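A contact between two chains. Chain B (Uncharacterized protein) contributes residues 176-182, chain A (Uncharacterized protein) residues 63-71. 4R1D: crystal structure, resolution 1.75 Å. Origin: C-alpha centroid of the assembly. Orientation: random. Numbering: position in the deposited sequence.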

ATOM      1  N   ALA B 176       5.718 -22.698  -5.742  1.00 27.41           N
ATOM      2  CA  ALA B 176       4.834 -22.942  -4.600  1.00 21.88           C
ATOM      3  C   ALA B 176       5.253 -22.153  -3.365  1.00 17.00           C
ATOM      4  O   ALA B 176       6.440 -21.995  -3.081  1.00 20.53           O
ATOM      5  CB  ALA B 176       4.778 -24.428  -4.272  1.00 19.08           C
ATOM      6  N   ARG B 177       4.272 -21.670  -2.610  1.00 19.12           N
ATOM      7  CA  ARG B 177       4.562 -21.113  -1.297  1.00 15.95           C
ATOM      8  C   ARG B 177       3.490 -21.551  -0.319  1.00 13.62           C
ATOM      9  O   ARG B 177       2.298 -21.507  -0.630  1.00 15.57           O
ATOM     10  CB  ARG B 177       4.645 -19.578  -1.343  1.00 19.69           C
ATOM     11  CG  ARG B 177       5.255 -18.964  -0.076  1.00 22.34           C
ATOM     12  CD  ARG B 177       5.090 -17.429  -0.010  1.00 20.63           C
ATOM     13  NE  ARG B 177       5.575 -16.764  -1.223  1.00 18.93           N
ATOM     14  CZ  ARG B 177       6.857 -16.586  -1.517  1.00 21.65           C
ATOM     15  NH1 ARG B 177       7.792 -17.015  -0.681  1.00 17.47           N
ATOM     16  NH2 ARG B 177       7.201 -15.982  -2.652  1.00 23.12           N
ATOM     17  N   PHE B 178       3.921 -22.009   0.843  1.00 16.10           N
ATOM     18  CA  PHE B 178       3.008 -22.336   1.930  1.00 15.19           C
ATOM     19  C   PHE B 178       3.128 -21.269   3.002  1.00 17.03           C
ATOM     20  O   PHE B 178       4.220 -20.787   3.277  1.00 16.28           O
ATOM     21  CB  PHE B 178       3.336 -23.732   2.495  1.00 16.44           C
ATOM     22  CG  PHE B 178       2.568 -24.080   3.746  1.00 17.62           C
ATOM     23  CD1 PHE B 178       1.299 -24.630   3.670  1.00 15.76           C
ATOM     24  CD2 PHE B 178       3.120 -23.862   4.999  1.00 19.75           C
ATOM     25  CE1 PHE B 178       0.583 -24.943   4.836  1.00 16.68           C
ATOM     26  CE2 PHE B 178       2.419 -24.164   6.157  1.00 16.32           C
ATOM     27  CZ  PHE B 178       1.147 -24.699   6.076  1.00 18.52           C
ATOM     28  N   GLU B 179       2.011 -20.887   3.605  1.00 15.62           N
ATOM     29  CA  GLU B 179       2.062 -19.998   4.761  1.00 14.54           C
ATOM     30  C   GLU B 179       1.163 -20.458   5.905  1.00 13.35           C
ATOM     31  O   GLU B 179       0.088 -21.025   5.684  1.00 15.03           O
ATOM     32  CB  GLU B 179       1.771 -18.541   4.391  1.00 19.84           C
ATOM     33  CG  GLU B 179       0.519 -18.321   3.590  1.00 16.06           C
ATOM     34  CD  GLU B 179      -0.076 -16.934   3.840  1.00 18.50           C
ATOM     35  OE1 GLU B 179       0.430 -15.930   3.274  1.00 18.28           O
ATOM     36  OE2 GLU B 179      -1.044 -16.858   4.620  1.00 16.78           O
ATOM     37  N   PHE B 180       1.623 -20.181   7.124  1.00 14.14           N
ATOM     38  CA  PHE B 180       0.996 -20.621   8.367  1.00 14.09           C
ATOM     39  C   PHE B 180       0.967 -19.411   9.298  1.00 11.99           C
ATOM     40  O   PHE B 180       2.003 -18.808   9.569  1.00 13.37           O
ATOM     41  CB  PHE B 180       1.851 -21.763   8.956  1.00 14.85           C
ATOM     42  CG  PHE B 180       1.337 -22.344  10.254  1.00 18.02           C
ATOM     43  CD1 PHE B 180      -0.016 -22.518  10.478  1.00 14.96           C
ATOM     44  CD2 PHE B 180       2.230 -22.761  11.236  1.00 14.72           C
ATOM     45  CE1 PHE B 180      -0.473 -23.080  11.670  1.00 21.06           C
ATOM     46  CE2 PHE B 180       1.781 -23.319  12.424  1.00 20.11           C
ATOM     47  CZ  PHE B 180       0.428 -23.478  12.645  1.00 19.00           C
ATOM     48  N   ARG B 181      -0.220 -19.031   9.759  1.00 16.35           N
ATOM     49  CA  ARG B 181      -0.355 -17.852  10.617  1.00 14.60           C
ATOM     50  C   ARG B 181      -1.272 -18.152  11.788  1.00 12.90           C
ATOM     51  O   ARG B 181      -2.222 -18.925  11.644  1.00 15.72           O
ATOM     52  CB  ARG B 181      -0.981 -16.685   9.828  1.00 13.72           C
ATOM     53  CG  ARG B 181      -0.203 -16.258   8.603  1.00 13.63           C
ATOM     54  CD  ARG B 181      -0.811 -15.058   7.882  1.00 14.66           C
ATOM     55  NE  ARG B 181      -0.049 -14.873   6.655  1.00 18.61           N
ATOM     56  CZ  ARG B 181       1.130 -14.266   6.602  1.00 20.27           C
ATOM     57  NH1 ARG B 181       1.645 -13.726   7.701  1.00 17.41           N
ATOM     58  NH2 ARG B 181       1.789 -14.192   5.451  1.00 19.45           N
ATOM     59  N   SER B 182      -1.014 -17.513  12.928  1.00 14.49           N
ATOM     60  CA  SER B 182      -1.969 -17.509  14.037  1.00 13.31           C
ATOM     61  C   SER B 182      -2.079 -16.090  14.564  1.00 14.26           C
ATOM     62  O   SER B 182      -1.093 -15.334  14.571  1.00 14.39           O
ATOM     63  CB  SER B 182      -1.553 -18.474  15.172  1.00 17.09           C
ATOM     64  OG  SER B 182      -0.692 -17.843  16.107  1.00 19.54           O
TER
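Chain A, residues 63-71: RNKADKSEV

This is a polar, side-chain-mediated contact in which a tight turn of chain A rests on one face of a chain B strand and is held there by two arginine–carboxylate salt bridges with a serine–glutamate hydrogen bond between them. The backbones stay well apart: the nearest pair of alpha carbons, CA of Glu B179 and CA of Ser A69, are 7.0 Å from each other, and no main-chain hydrogen bond joins the two stretches.

Chain B is extended throughout, so its side chains alternate. Arg B177, Glu B179 and Arg B181 point their CA-to-CB bonds toward chain A, whereas Phe B178 points away and takes no part in the contact. Chain A enters as a strand at Arg A63 and Asn A64, turns through Lys A65 to Ser A69, and leaves as a strand at Glu A70 and Val A71. Backbone bonds close this hairpin, from Asn A64 N to Ser A69 O (2.8 Å) and from Lys A68 N to Asn A64 O (2.8 Å). Lys A68 adopts a positive phi of 72°, a left-handed conformation that helps the chain reverse. From Asp A67 through Ser A69 to Glu A70, the chain A partners run in the opposite order to theirs on chain B: Arg B181, Glu B179 and Arg B177.

At one end, Arg B181 NH1 donates to Asp A67 OD2 at 2.8 Å, the shortest bond of this salt bridge, while its NH2 makes weak bonds to Asp A67 OD1 and OD2, each at 3.2 Å. The short aspartate side chain suits this place because it also serves the turn: Asp A67 OD1 accepts from Ser A69 N at 2.9 Å. Asn A64 OD1 braces the same loop by accepting from Asp A67 N at 2.8 Å. Within chain B, Glu B179, two residues earlier on the same face of the strand, also binds Arg B181, with Arg B181 NE to Glu B179 OE2 at 3.0 Å and Arg B181 NH2 to Glu B179 OE1 at 3.1 Å. The guanidinium thus engages carboxylates from both chains.

In the middle, Ser A69 OG donates to Glu B179 OE1 at 2.7 Å. The short serine side chain, with its CA-to-CB bond toward chain B, brings a hydroxyl donor directly to the carboxylate. Ser A69 CB also lies 3.6 Å from Arg B181 NH2, near the plane of that guanidinium.

At the other end, the CA-to-CB bond of Glu A70 points sideways, but the end of the side chain comes nearer to chain B and meets the edge of the Arg B177 guanidinium. Arg B177 NH2 reaches Glu A70 OE2 at 3.0 Å and Arg B177 NE reaches Glu A70 OE1 at 3.1 Å, a paired arrangement that matches two N–H groups to two carboxylate oxygens. Over one face of the same group lies Lys A68 O, 3.5 Å from Arg B177 CZ. A water completes the link, accepting from Arg B177 NH1 at 2.9 Å and donating to Asp A67 O at 2.8 Å.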

ATOM      1  N   ARG A  63       4.848  -7.857  -0.145  1.00 14.29           N
ATOM      2  CA  ARG A  63       4.908  -9.111   0.573  1.00 14.14           C
ATOM      3  C   ARG A  63       5.200  -8.817   2.028  1.00 15.15           C
ATOM      4  O   ARG A  63       5.719  -7.753   2.358  1.00 13.85           O
ATOM      5  CB  ARG A  63       5.997 -10.007  -0.022  1.00 15.42           C
ATOM      6  CG  ARG A  63       7.396  -9.418   0.104  1.00 14.42           C
ATOM      7  CD  ARG A  63       8.402 -10.251  -0.676  1.00 15.45           C
ATOM      8  NE  ARG A  63       9.753  -9.715  -0.524  1.00 17.75           N
ATOM      9  CZ  ARG A  63      10.706  -9.828  -1.442  1.00 22.71           C
ATOM     10  NH1 ARG A  63      10.448 -10.432  -2.598  1.00 22.86           N
ATOM     11  NH2 ARG A  63      11.903  -9.315  -1.217  1.00 24.56           N
ATOM     12  N   ASN A  64       4.871  -9.761   2.905  1.00 15.00           N
ATOM     13  CA  ASN A  64       5.171  -9.584   4.326  1.00 13.96           C
ATOM     14  C   ASN A  64       6.692  -9.532   4.506  1.00 13.99           C
ATOM     15  O   ASN A  64       7.414 -10.357   3.959  1.00 14.91           O
ATOM     16  CB  ASN A  64       4.541 -10.720   5.154  1.00 15.61           C
ATOM     17  CG  ASN A  64       4.846 -10.609   6.646  1.00 16.42           C
ATOM     18  OD1 ASN A  64       5.933 -10.981   7.092  1.00 15.45           O
ATOM     19  ND2 ASN A  64       3.867 -10.121   7.435  1.00 14.95           N
ATOM     20  N   LYS A  65       7.176  -8.544   5.246  1.00 13.59           N
ATOM     21  CA  LYS A  65       8.605  -8.288   5.362  1.00 13.99           C
ATOM     22  C   LYS A  65       9.347  -9.421   6.071  1.00 16.16           C
ATOM     23  O   LYS A  65      10.498  -9.728   5.731  1.00 18.64           O
ATOM     24  CB  LYS A  65       8.843  -6.949   6.074  1.00 15.59           C
ATOM     25  CG  LYS A  65      10.275  -6.483   6.069  1.00 18.83           C
ATOM     26  CD  LYS A  65      10.478  -5.280   7.006  1.00 27.00           C
ATOM     27  CE  LYS A  65       9.535  -4.155   6.686  1.00 26.69           C
ATOM     28  NZ  LYS A  65       9.919  -2.858   7.339  1.00 21.16           N
ATOM     29  N   ALA A  66       8.686 -10.053   7.037  1.00 14.37           N
ATOM     30  CA  ALA A  66       9.299 -11.165   7.776  1.00 15.36           C
ATOM     31  C   ALA A  66       9.171 -12.498   7.063  1.00 16.38           C
ATOM     32  O   ALA A  66      10.143 -13.255   6.990  1.00 17.05           O
ATOM     33  CB  ALA A  66       8.711 -11.275   9.184  1.00 16.13           C
ATOM     34  N   ASP A  67       7.977 -12.805   6.558  1.00 15.20           N
ATOM     35  CA  ASP A  67       7.720 -14.166   6.067  1.00 14.98           C
ATOM     36  C   ASP A  67       7.762 -14.307   4.555  1.00 14.77           C
ATOM     37  O   ASP A  67       7.780 -15.423   4.036  1.00 15.13           O
ATOM     38  CB  ASP A  67       6.434 -14.774   6.675  1.00 12.61           C
ATOM     39  CG  ASP A  67       5.159 -14.043   6.265  1.00 16.87           C
ATOM     40  OD1 ASP A  67       4.914 -13.895   5.058  1.00 15.27           O
ATOM     41  OD2 ASP A  67       4.378 -13.656   7.166  1.00 16.95           O
ATOM     42  N   LYS A  68       7.774 -13.163   3.869  1.00 14.49           N
ATOM     43  CA  LYS A  68       7.933 -13.076   2.417  1.00 17.44           C
ATOM     44  C   LYS A  68       6.733 -13.536   1.579  1.00 18.13           C
ATOM     45  O   LYS A  68       6.817 -13.579   0.346  1.00 16.54           O
ATOM     46  CB  LYS A  68       9.231 -13.772   1.952  1.00 16.78           C
ATOM     47  CG  LYS A  68      10.467 -13.425   2.769  1.00 16.27           C
ATOM     48  CD  LYS A  68      10.737 -11.909   2.780  1.00 18.66           C
ATOM     49  CE  LYS A  68      12.017 -11.574   3.508  1.00 20.99           C
ATOM     50  NZ  LYS A  68      12.220 -10.097   3.555  1.00 19.18           N
ATOM     51  N   SER A  69       5.615 -13.863   2.224  1.00 14.26           N
ATOM     52  CA  SER A  69       4.437 -14.290   1.475  1.00 15.16           C
ATOM     53  C   SER A  69       3.745 -13.075   0.871  1.00 15.96           C
ATOM     54  O   SER A  69       3.890 -11.955   1.378  1.00 17.31           O
ATOM     55  CB  SER A  69       3.467 -15.102   2.342  1.00 17.39           C
ATOM     56  OG  SER A  69       2.476 -15.728   1.528  1.00 19.85           O
ATOM     57  N   GLU A  70       3.023 -13.289  -0.224  1.00 18.02           N
ATOM     58  CA  GLU A  70       2.369 -12.193  -0.947  1.00 14.99           C
ATOM     59  C   GLU A  70       1.150 -11.674  -0.179  1.00 17.03           C
ATOM     60  O   GLU A  70       0.281 -12.455   0.194  1.00 16.56           O
ATOM     61  CB  GLU A  70       1.926 -12.674  -2.332  1.00 16.88           C
ATOM     62  CG  GLU A  70       3.050 -13.096  -3.272  1.00 18.89           C
ATOM     63  CD  GLU A  70       3.590 -14.496  -2.997  1.00 22.07           C
ATOM     64  OE1 GLU A  70       3.026 -15.201  -2.135  1.00 17.82           O
ATOM     65  OE2 GLU A  70       4.580 -14.891  -3.656  1.00 20.99           O
ATOM     66  N   VAL A  71       1.081 -10.362   0.051  1.00 14.29           N
ATOM     67  CA  VAL A  71      -0.073  -9.767   0.721  1.00 15.63           C
ATOM     68  C   VAL A  71      -0.784  -8.731  -0.148  1.00 18.12           C
ATOM     69  O   VAL A  71      -1.854  -8.253   0.212  1.00 17.44           O
ATOM     70  CB  VAL A  71       0.322  -9.093   2.055  1.00 12.63           C
ATOM     71  CG1 VAL A  71       0.845 -10.136   3.050  1.00 16.19           C
ATOM     72  CG2 VAL A  71       1.361  -8.029   1.807  1.00 19.00           C
TER
HETATM   73  O   HOH W   1       7.996 -17.464   2.143  1.00 15.88           O